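Local coordinates for MAGE domain-containing protein (Xenopus laevis, PDB 7DG2) that serves as the MAGE-family Nse3 subunit of the Smc5/6 complex, pairing with the RING-type subunit Nse1 and shaping the bound Nse4 chain, at the interface of chains B and A and the interface of chains A and C. Sequence-based numbering; all coordinates share one arbitrary frame. Chains: chain A, MAGE domain-containing protein; chain B, Non-structural maintenance of chromosomes element 1 homolog; chain C, Non-structural maintenance of chromosomes element 4.

Contact 1: the interface of chains B and A. Residues chain B 57, 60, 62; chain A 14, 17-18, 21, 57, 62.
B:Leu60 closes a short 3-10 turn (58-60) between helix 46-57 and strand 62-68 of Nse1, and it meets A:Val17 and A:Phe62, carried by helices 6-23 and 47-62 of the MAGE homology domain. This is an apolar patch of the Nse1-Nse3 heterodimer, the pairing of a RING-type subunit with its MAGE partner, and it illustrates how a single leucine can be set between two helices. The B:Leu60 side chain puts CG beside its backbone N (chi1 -49°), from where its two methyls diverge. B:Leu60 CD1 arrives in the plane of the A:Phe62 ring, at its edge, 3.6 Å from A:Phe62 CE1. Both methyls also touch A:Val17, whose CG1 lies 3.8 Å from B:Leu60 CD1, while B:Leu60 CD2 faces the bare CA of A:Gly14 at 4.0 Å. B:Met62, like B:Leu60, points head-on against A:Phe62. Its chain bends at the last torsion (chi3 57°), which brings the methyl B:Met62 CE to the ring edge, 4.0 Å from A:Phe62 CZ. The thioether sulfur, B:Met62 SD, touches A:Leu21 CD1 at 4.0 Å. B:Leu57 CD2 adds a contact to A:Phe62 CZ at 3.8 Å.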
loop_
_atom_site.group_PDB
_atom_site.type_symbol
_atom_site.label_atom_id
_atom_site.label_comp_id
_atom_site.label_asym_id
_atom_site.label_seq_id
_atom_site.Cartn_x
_atom_site.Cartn_y
_atom_site.Cartn_z
ATOM N N LEU B 57 -1.387 -11.561 -14.659
ATOM C CA LEU B 57 -1.552 -10.128 -14.417
ATOM C C LEU B 57 -1.732 -9.334 -15.707
ATOM O O LEU B 57 -2.293 -8.229 -15.665
ATOM C CB LEU B 57 -0.359 -9.564 -13.631
ATOM C CG LEU B 57 -0.195 -10.026 -12.175
ATOM C CD1 LEU B 57 1.179 -9.623 -11.661
ATOM C CD2 LEU B 57 -1.321 -9.475 -11.271
ATOM N N LEU B 60 -4.930 -7.550 -16.586
ATOM C CA LEU B 60 -5.268 -6.535 -15.603
ATOM C C LEU B 60 -4.416 -5.283 -15.760
ATOM O O LEU B 60 -4.512 -4.375 -14.928
ATOM C CB LEU B 60 -5.113 -7.100 -14.183
ATOM C CG LEU B 60 -5.786 -8.452 -13.924
ATOM C CD1 LEU B 60 -5.599 -8.900 -12.472
ATOM C CD2 LEU B 60 -7.271 -8.376 -14.271
ATOM N N MET B 62 -1.271 -4.990 -15.282
ATOM C CA MET B 62 -0.299 -5.001 -14.203
ATOM C C MET B 62 0.837 -5.933 -14.614
ATOM O O MET B 62 0.620 -6.904 -15.343
ATOM C CB MET B 62 -0.943 -5.493 -12.887
ATOM C CG MET B 62 -2.162 -4.667 -12.463
ATOM S SD MET B 62 -3.070 -5.498 -11.134
ATOM C CE MET B 62 -1.769 -5.642 -9.944
ATOM N N GLY A 14 -11.751 -7.751 -16.644
ATOM C CA GLY A 14 -10.515 -7.116 -16.211
ATOM C C GLY A 14 -10.741 -5.736 -15.622
ATOM O O GLY A 14 -10.111 -5.363 -14.628
ATOM N N VAL A 17 -12.043 -6.076 -12.081
ATOM C CA VAL A 17 -10.954 -6.407 -11.158
ATOM C C VAL A 17 -10.154 -5.155 -10.830
ATOM O O VAL A 17 -9.854 -4.879 -9.666
ATOM C CB VAL A 17 -10.056 -7.511 -11.743
ATOM C CG1 VAL A 17 -8.822 -7.742 -10.854
ATOM C CG2 VAL A 17 -10.849 -8.801 -11.912
ATOM N N GLN A 18 -9.811 -4.372 -11.854
ATOM C CA GLN A 18 -9.068 -3.135 -11.603
ATOM C C GLN A 18 -9.842 -2.217 -10.673
ATOM O O GLN A 18 -9.270 -1.618 -9.754
ATOM C CB GLN A 18 -8.788 -2.398 -12.909
ATOM C CG GLN A 18 -7.824 -3.064 -13.842
ATOM C CD GLN A 18 -7.585 -2.198 -15.058
ATOM O OE1 GLN A 18 -8.203 -2.404 -16.110
ATOM N NE2 GLN A 18 -6.707 -1.194 -14.916
ATOM N N LEU A 21 -9.758 -3.427 -6.990
ATOM C CA LEU A 21 -8.480 -3.122 -6.350
ATOM C C LEU A 21 -8.366 -1.639 -6.021
ATOM O O LEU A 21 -7.990 -1.259 -4.902
ATOM C CB LEU A 21 -7.331 -3.550 -7.264
ATOM C CG LEU A 21 -7.223 -5.048 -7.494
ATOM C CD1 LEU A 21 -6.141 -5.307 -8.559
ATOM C CD2 LEU A 21 -6.864 -5.746 -6.182
ATOM N N THR A 57 -10.998 -14.316 -10.550
ATOM C CA THR A 57 -9.658 -13.787 -10.813
ATOM C C THR A 57 -8.989 -13.320 -9.523
ATOM O O THR A 57 -7.803 -13.590 -9.293
ATOM C CB THR A 57 -9.723 -12.627 -11.816
ATOM O OG1 THR A 57 -10.154 -13.113 -13.088
ATOM C CG2 THR A 57 -8.344 -11.975 -11.976
ATOM N N PHE A 62 -4.682 -13.324 -6.715
ATOM C CA PHE A 62 -4.249 -12.552 -5.560
ATOM C C PHE A 62 -4.445 -13.257 -4.229
ATOM O O PHE A 62 -3.896 -12.796 -3.222
ATOM C CB PHE A 62 -5.010 -11.216 -5.506
ATOM C CG PHE A 62 -4.715 -10.304 -6.671
ATOM C CD1 PHE A 62 -5.411 -10.433 -7.866
ATOM C CD2 PHE A 62 -3.739 -9.309 -6.566
ATOM C CE1 PHE A 62 -5.133 -9.603 -8.941
ATOM C CE2 PHE A 62 -3.454 -8.475 -7.645
ATOM C CZ PHE A 62 -4.160 -8.623 -8.831
#

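Contact 2: the interface of chains A and C. Residues chain A 80, 84, 90, 99; chain C 55, 59, 62, 64, 66.
The phenyl ring of C:Phe62 receives A:Leu99 CD1 over the centre of one face, 3.8 Å from the ring centroid, as a CH-pi contact. The same methyl lies above the rim of the C:Arg64 guanidinium, whose edge is turned to the carboxylate of C:Glu59. One leucine branch is thereby shared by an aromatic and a cationic plane, while A:Leu99 CD2, the other branch, packs on C:Glu59 CD at 3.4 Å. The guanidinium of A:Arg84 meets the backbone carbonyl group of C:Arg64 and a water at its edge, in plane, and carries the A:Met90 methyl CE over the centre of one face. A:Met90 CE also packs on the ring carbon C:Pro66 CD at 3.5 Å.

In this part of the Nse3-Nse4 interface, the MAGE subunit reads backbone as well as side chain. The carbonyl oxygen of C:Arg64 accepts two hydrogen bonds from opposite faces of its plane: A:Asn80 ND2 at 2.9 Å is nearly straight (164° at H), and A:Arg84 NH1 at 3.1 Å is more bent. Two bends (chi2 -73°, chi3 -59°) turn the A:Arg84 chain alongside C:Glu59, with A:Arg84 NH1 in a salt bridge to C:Glu59 OE1 at 3.5 Å. Within Nse4, C:Arg64 NH2 bonds C:Glu59 OE2 at 3.2 Å from above the carboxylate plane, so the acid sits between two arginines, which would favour its charged form. A water links A:Arg84 NH1 to C:Glu59 OE2, lying 2.7 Å from that carboxylate oxygen.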
loop_
_atom_site.group_PDB
_atom_site.type_symbol
_atom_site.label_atom_id
_atom_site.label_comp_id
_atom_site.label_asym_id
_atom_site.label_seq_id
_atom_site.Cartn_x
_atom_site.Cartn_y
_atom_site.Cartn_z
ATOM N N ASN A 80 -8.538 -11.579 3.006
ATOM C CA ASN A 80 -7.381 -12.367 2.608
ATOM C C ASN A 80 -7.675 -13.855 2.771
ATOM O O ASN A 80 -8.167 -14.287 3.820
ATOM C CB ASN A 80 -6.163 -11.970 3.442
ATOM C CG ASN A 80 -4.869 -12.191 2.707
ATOM O OD1 ASN A 80 -4.728 -13.160 1.951
ATOM N ND2 ASN A 80 -3.917 -11.276 2.894
ATOM N N ARG A 84 -2.259 -14.556 7.587
ATOM C CA ARG A 84 -1.225 -13.572 7.854
ATOM C C ARG A 84 -0.377 -14.072 9.016
ATOM O O ARG A 84 -0.912 -14.454 10.065
ATOM C CB ARG A 84 -1.856 -12.209 8.147
ATOM C CG ARG A 84 -2.598 -11.619 6.949
ATOM C CD ARG A 84 -1.620 -11.125 5.874
ATOM N NE ARG A 84 -0.721 -10.097 6.392
ATOM C CZ ARG A 84 -0.991 -8.791 6.391
ATOM N NH1 ARG A 84 -2.136 -8.340 5.884
ATOM N NH2 ARG A 84 -0.113 -7.930 6.888
ATOM N N MET A 90 5.008 -8.932 4.212
ATOM C CA MET A 90 4.244 -7.698 4.050
ATOM C C MET A 90 4.939 -6.506 4.690
ATOM O O MET A 90 5.549 -6.622 5.753
ATOM C CB MET A 90 2.865 -7.891 4.658
ATOM C CG MET A 90 2.153 -9.003 3.986
ATOM S SD MET A 90 1.311 -8.318 2.573
ATOM C CE MET A 90 -0.303 -8.571 3.155
ATOM N N LEU A 99 -3.787 -0.497 12.888
ATOM C CA LEU A 99 -4.442 -1.743 13.264
ATOM C C LEU A 99 -4.175 -2.089 14.722
ATOM O O LEU A 99 -5.038 -2.677 15.384
ATOM C CB LEU A 99 -3.982 -2.893 12.356
ATOM C CG LEU A 99 -4.860 -4.134 12.464
ATOM C CD1 LEU A 99 -6.206 -3.873 11.789
ATOM C CD2 LEU A 99 -4.182 -5.324 11.852
ATOM N N GLY C 55 0.823 -3.224 16.248
ATOM C CA GLY C 55 0.102 -3.487 15.020
ATOM C C GLY C 55 0.587 -4.722 14.286
ATOM O O GLY C 55 -0.206 -5.415 13.659
ATOM N N GLU C 59 -1.930 -7.775 13.264
ATOM C CA GLU C 59 -2.210 -8.204 11.885
ATOM C C GLU C 59 -2.390 -9.704 11.772
ATOM O O GLU C 59 -3.094 -10.186 10.875
ATOM C CB GLU C 59 -1.076 -7.780 10.940
ATOM C CG GLU C 59 -1.081 -6.317 10.537
ATOM C CD GLU C 59 -1.977 -6.005 9.337
ATOM O OE1 GLU C 59 -2.874 -6.816 8.989
ATOM O OE2 GLU C 59 -1.780 -4.922 8.742
ATOM N N PHE C 62 -6.051 -10.680 11.853
ATOM C CA PHE C 62 -6.950 -10.163 10.834
ATOM C C PHE C 62 -6.698 -10.873 9.510
ATOM O O PHE C 62 -5.652 -11.493 9.302
ATOM C CB PHE C 62 -6.765 -8.656 10.647
ATOM C CG PHE C 62 -7.444 -7.820 11.700
ATOM C CD1 PHE C 62 -6.976 -7.804 13.000
ATOM C CD2 PHE C 62 -8.540 -7.038 11.381
ATOM C CE1 PHE C 62 -7.596 -7.033 13.972
ATOM C CE2 PHE C 62 -9.158 -6.263 12.347
ATOM C CZ PHE C 62 -8.683 -6.256 13.637
ATOM N N ARG C 64 -6.645 -9.093 6.545
ATOM C CA ARG C 64 -6.576 -7.907 5.694
ATOM C C ARG C 64 -5.797 -8.186 4.415
ATOM O O ARG C 64 -4.813 -8.930 4.420
ATOM C CB ARG C 64 -5.921 -6.759 6.450
ATOM C CG ARG C 64 -6.659 -6.407 7.710
ATOM C CD ARG C 64 -6.676 -4.927 7.900
ATOM N NE ARG C 64 -5.356 -4.351 8.101
ATOM C CZ ARG C 64 -5.143 -3.039 8.136
ATOM N NH1 ARG C 64 -6.162 -2.196 7.956
ATOM N NH2 ARG C 64 -3.921 -2.569 8.335
ATOM N N PRO C 66 -3.449 -6.592 1.292
ATOM C CA PRO C 66 -2.689 -5.431 0.827
ATOM C C PRO C 66 -3.441 -4.756 -0.300
ATOM O O PRO C 66 -4.362 -5.325 -0.895
ATOM C CB PRO C 66 -1.373 -6.036 0.330
ATOM C CG PRO C 66 -1.775 -7.405 -0.136
ATOM C CD PRO C 66 -2.833 -7.862 0.861
HETATM O O HOH W 1 -4.851 -14.194 8.782
HETATM O O HOH W 2 -2.236 -5.408 6.086
#

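Contact 3: the interface of chains A and C. Residues chain A 111-112, 190, 194, 201, 204; chain C 5-7.
Here an Nse4 segment lies against Nse3 as a mixed aromatic and polar interface, fastening residues just ahead of Nse4 helix 9-20 to the MAGE subunit. The case shows how an aromatic anchor and a bidentate amide can work together. C:Phe7 points its ring inward, CG anti to the backbone N (chi1 180°), and A:Met111 CB sits over one face, 3.6 Å from the centroid. A:Trp201 meets the ring edge-to-face, the planes 62° apart. The A:Met111 methyl CE lies over one face of the indole, while A:Val190 CG1 touches C:Phe7 CE1 at 3.7 Å.

A:Gln204 grips C:Thr5 with both ends of its amide. A:Gln204 OE1 accepts from the hydroxyl C:Thr5 OG1 at 2.7 Å, on a lone pair, and A:Gln204 NE2 donates to C:Thr5 O at 2.9 Å, nearly along the C=O axis. A:Gln204 NE2 also bonds A:Met111 O at 3.0 Å, which fixes the rotation of the amide. A water joins that carbonyl to C:Phe7 N, and A:Lys112 NZ donates a hydrogen bond to C:Phe7 O at 2.9 Å. The site lies where the end of helix 94-111 meets helix 183-193, with A:Trp201 and helix 202-209 closing it near the end of the modelled Nse3 chain.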
loop_
_atom_site.group_PDB
_atom_site.type_symbol
_atom_site.label_atom_id
_atom_site.label_comp_id
_atom_site.label_asym_id
_atom_site.label_seq_id
_atom_site.Cartn_x
_atom_site.Cartn_y
_atom_site.Cartn_z
ATOM N N MET A 111 -14.677 -7.442 25.058
ATOM C CA MET A 111 -14.474 -7.983 26.400
ATOM C C MET A 111 -15.505 -7.449 27.384
ATOM O O MET A 111 -15.794 -8.118 28.384
ATOM C CB MET A 111 -13.054 -7.678 26.888
ATOM C CG MET A 111 -11.929 -8.411 26.110
ATOM S SD MET A 111 -12.064 -10.216 26.112
ATOM C CE MET A 111 -11.474 -10.596 27.768
ATOM N N LYS A 112 -16.083 -6.280 27.096
ATOM C CA LYS A 112 -17.126 -5.664 27.904
ATOM C C LYS A 112 -18.527 -5.970 27.392
ATOM O O LYS A 112 -19.457 -5.213 27.678
ATOM C CB LYS A 112 -16.922 -4.147 27.961
ATOM C CG LYS A 112 -15.729 -3.715 28.773
ATOM C CD LYS A 112 -15.889 -4.157 30.214
ATOM C CE LYS A 112 -14.904 -3.455 31.126
ATOM N NZ LYS A 112 -15.137 -3.841 32.545
ATOM N N VAL A 190 -6.156 -10.693 23.260
ATOM C CA VAL A 190 -6.245 -10.167 24.621
ATOM C C VAL A 190 -5.543 -11.108 25.595
ATOM O O VAL A 190 -4.742 -10.679 26.439
ATOM C CB VAL A 190 -7.720 -9.949 24.999
ATOM C CG1 VAL A 190 -7.851 -9.564 26.469
ATOM C CG2 VAL A 190 -8.326 -8.878 24.105
ATOM N N GLN A 194 -2.061 -10.397 27.960
ATOM C CA GLN A 194 -2.123 -10.468 29.414
ATOM C C GLN A 194 -1.541 -11.760 29.974
ATOM O O GLN A 194 -1.696 -12.027 31.171
ATOM C CB GLN A 194 -3.566 -10.268 29.877
ATOM C CG GLN A 194 -4.138 -8.932 29.424
ATOM C CD GLN A 194 -5.115 -8.349 30.427
ATOM O OE1 GLN A 194 -4.716 -7.712 31.401
ATOM N NE2 GLN A 194 -6.398 -8.573 30.197
ATOM N N TRP A 201 -11.080 -16.561 30.416
ATOM C CA TRP A 201 -12.193 -15.626 30.314
ATOM C C TRP A 201 -13.465 -16.378 29.926
ATOM O O TRP A 201 -13.974 -16.261 28.813
ATOM C CB TRP A 201 -11.868 -14.539 29.292
ATOM C CG TRP A 201 -10.615 -13.781 29.551
ATOM C CD1 TRP A 201 -9.397 -13.969 28.962
ATOM C CD2 TRP A 201 -10.463 -12.686 30.450
ATOM N NE1 TRP A 201 -8.493 -13.053 29.443
ATOM C CE2 TRP A 201 -9.125 -12.253 30.359
ATOM C CE3 TRP A 201 -11.334 -12.024 31.324
ATOM C CZ2 TRP A 201 -8.634 -11.198 31.116
ATOM C CZ3 TRP A 201 -10.845 -10.982 32.076
ATOM C CH2 TRP A 201 -9.508 -10.575 31.968
ATOM N N GLN A 204 -16.394 -14.506 28.092
ATOM C CA GLN A 204 -16.063 -14.071 26.741
ATOM C C GLN A 204 -15.756 -15.260 25.836
ATOM O O GLN A 204 -16.094 -15.243 24.644
ATOM C CB GLN A 204 -14.894 -13.086 26.812
ATOM C CG GLN A 204 -15.244 -11.775 27.566
ATOM C CD GLN A 204 -15.121 -11.860 29.095
ATOM O OE1 GLN A 204 -14.895 -12.928 29.669
ATOM N NE2 GLN A 204 -15.256 -10.713 29.755
ATOM N N THR C 5 -16.793 -13.576 34.282
ATOM C CA THR C 5 -15.392 -13.165 34.268
ATOM C C THR C 5 -15.328 -11.726 33.769
ATOM O O THR C 5 -15.420 -11.467 32.566
ATOM C CB THR C 5 -14.568 -14.101 33.390
ATOM O OG1 THR C 5 -15.106 -14.097 32.060
ATOM C CG2 THR C 5 -14.607 -15.529 33.944
ATOM N N VAL C 6 -15.182 -10.779 34.700
ATOM C CA VAL C 6 -15.153 -9.355 34.380
ATOM C C VAL C 6 -13.788 -8.983 33.816
ATOM O O VAL C 6 -12.748 -9.426 34.321
ATOM C CB VAL C 6 -15.481 -8.522 35.632
ATOM C CG1 VAL C 6 -15.421 -7.031 35.323
ATOM C CG2 VAL C 6 -16.848 -8.905 36.175
ATOM N N PHE C 7 -13.787 -8.150 32.774
ATOM C CA PHE C 7 -12.559 -7.691 32.128
ATOM C C PHE C 7 -12.061 -6.420 32.802
ATOM O O PHE C 7 -12.840 -5.489 33.031
ATOM C CB PHE C 7 -12.804 -7.435 30.638
ATOM C CG PHE C 7 -11.591 -6.948 29.883
ATOM C CD1 PHE C 7 -10.481 -7.765 29.726
ATOM C CD2 PHE C 7 -11.580 -5.689 29.297
ATOM C CE1 PHE C 7 -9.372 -7.328 29.014
ATOM C CE2 PHE C 7 -10.480 -5.250 28.579
ATOM C CZ PHE C 7 -9.374 -6.071 28.436
HETATM O O HOH W 3 -16.162 -7.565 31.136
#

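Contact 4: the interface of chains A and C. Residues chain A 24-25, 27, 64, 78; chain C 65-67.
An extended, non-helical stretch of Nse4, C:Thr65 to C:Thr67, runs over the MAGE homology domain of Nse3 between the loop after helix 6-23 and strands 64-68 and 75-80. It exemplifies a threonine read by both its polar and its apolar branch. The hydroxyl of C:Thr65 is placed between the backbone N and the carbonyl carbon (chi1 56°), which directs OG1 to the amine of A:Lys27 and leaves the methyl for the phenyl ring. A:Lys27 NZ lies 2.8 Å from C:Thr65 OG1, a hydrogen bond, and bonds C:Thr65 O at 2.9 Å. The amine is positioned by A:Asp24: A:Lys27 NZ meets A:Asp24 OD2 at 2.8 Å in a salt bridge, on the syn side but tilted from the carboxylate plane; this acid would probably hold the lysine charged. C:Thr65 CG2 lies over one face of A:Phe64, offset toward the rim, 3.8 Å from the ring centroid.

Farther along, C:Thr67 turns its CG2 methyl to the carbonyl oxygen of A:Asp24 and to A:Gln25 CA. Two waters complete the joint. One links A:Lys27 NZ and A:Leu78 O to the C:Thr65 amide N; the other joins A:Asp24 OD2 to C:Pro66 O, lying 2.8 Å from that carbonyl oxygen.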
loop_
_atom_site.group_PDB
_atom_site.type_symbol
_atom_site.label_atom_id
_atom_site.label_comp_id
_atom_site.label_asym_id
_atom_site.label_seq_id
_atom_site.Cartn_x
_atom_site.Cartn_y
_atom_site.Cartn_z
ATOM N N ASP A 24 -10.498 -0.416 -3.231
ATOM C CA ASP A 24 -10.130 -0.936 -1.922
ATOM C C ASP A 24 -9.010 -0.136 -1.273
ATOM O O ASP A 24 -8.650 -0.431 -0.128
ATOM C CB ASP A 24 -9.698 -2.419 -2.030
ATOM C CG ASP A 24 -9.639 -3.129 -0.672
ATOM O OD1 ASP A 24 -10.611 -3.011 0.107
ATOM O OD2 ASP A 24 -8.645 -3.854 -0.401
ATOM N N GLN A 25 -8.455 0.865 -1.974
ATOM C CA GLN A 25 -7.199 1.468 -1.525
ATOM C C GLN A 25 -7.286 2.042 -0.117
ATOM O O GLN A 25 -6.282 2.038 0.606
ATOM C CB GLN A 25 -6.738 2.558 -2.493
ATOM C CG GLN A 25 -6.084 2.017 -3.766
ATOM C CD GLN A 25 -5.672 3.127 -4.711
ATOM O OE1 GLN A 25 -6.219 4.230 -4.658
ATOM N NE2 GLN A 25 -4.711 2.842 -5.586
ATOM N N LYS A 27 -9.854 1.084 2.065
ATOM C CA LYS A 27 -10.728 0.163 2.794
ATOM C C LYS A 27 -12.133 0.732 2.976
ATOM O O LYS A 27 -12.821 0.425 3.953
ATOM C CB LYS A 27 -10.125 -0.240 4.144
ATOM C CG LYS A 27 -8.787 -0.983 4.018
ATOM C CD LYS A 27 -8.939 -2.253 3.199
ATOM C CE LYS A 27 -7.578 -2.935 2.992
ATOM N NZ LYS A 27 -7.708 -4.231 2.254
ATOM N N PHE A 64 -7.391 -13.207 -2.800
ATOM C CA PHE A 64 -8.350 -12.292 -2.192
ATOM C C PHE A 64 -9.757 -12.856 -2.335
ATOM O O PHE A 64 -10.120 -13.357 -3.399
ATOM C CB PHE A 64 -8.376 -10.914 -2.862
ATOM C CG PHE A 64 -7.119 -10.108 -2.723
ATOM C CD1 PHE A 64 -6.052 -10.534 -1.953
ATOM C CD2 PHE A 64 -7.031 -8.881 -3.367
ATOM C CE1 PHE A 64 -4.903 -9.760 -1.838
ATOM C CE2 PHE A 64 -5.881 -8.108 -3.269
ATOM C CZ PHE A 64 -4.815 -8.547 -2.498
ATOM N N LEU A 78 -12.847 -6.800 0.335
ATOM C CA LEU A 78 -11.892 -7.836 -0.040
ATOM C C LEU A 78 -11.187 -8.311 1.225
ATOM O O LEU A 78 -10.640 -7.494 1.965
ATOM C CB LEU A 78 -10.863 -7.295 -1.048
ATOM C CG LEU A 78 -11.393 -6.836 -2.405
ATOM C CD1 LEU A 78 -10.252 -6.211 -3.208
ATOM C CD2 LEU A 78 -12.017 -8.002 -3.168
ATOM N N THR C 65 -6.243 -7.573 3.314
ATOM C CA THR C 65 -5.510 -7.641 2.055
ATOM C C THR C 65 -4.625 -6.420 1.887
ATOM O O THR C 65 -5.000 -5.313 2.302
ATOM C CB THR C 65 -6.457 -7.727 0.858
ATOM O OG1 THR C 65 -7.352 -6.609 0.881
ATOM C CG2 THR C 65 -7.267 -9.011 0.919
ATOM N N PRO C 66 -3.449 -6.592 1.292
ATOM C CA PRO C 66 -2.689 -5.431 0.827
ATOM C C PRO C 66 -3.441 -4.756 -0.300
ATOM O O PRO C 66 -4.362 -5.325 -0.895
ATOM C CB PRO C 66 -1.373 -6.036 0.330
ATOM C CG PRO C 66 -1.775 -7.405 -0.136
ATOM C CD PRO C 66 -2.833 -7.862 0.861
ATOM N N THR C 67 -3.048 -3.512 -0.580
ATOM C CA THR C 67 -3.712 -2.707 -1.596
ATOM C C THR C 67 -2.717 -2.347 -2.695
ATOM O O THR C 67 -1.499 -2.296 -2.470
ATOM C CB THR C 67 -4.341 -1.427 -0.985
ATOM O OG1 THR C 67 -3.374 -0.738 -0.171
ATOM C CG2 THR C 67 -5.560 -1.785 -0.124
HETATM O O HOH W 4 -8.985 -6.266 3.763
HETATM O O HOH W 5 -6.843 -4.930 -2.098
#

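With all distances taken between the centres of their C-alpha atoms, contacts 2 and 4 are neighbours, about 10 Å apart, and they share C:Pro66 and strand 75-80 of Nse3. Contact 1 lies about 12 Å from contact 4; helix 6-23 of contact 1 leads into the loop used in contact 4. The Nse1-binding surface and the Nse4 track thus adjoin on the MAGE domain. Contact 3 stands apart, about 24 Å from contact 2 and 42 Å from contact 1, yet helix 94-111 serves both contacts 2 and 3. Nse4 is therefore held at separated points along Nse3, consistent with its conformation being shaped by the Nse1-Nse3 dimer.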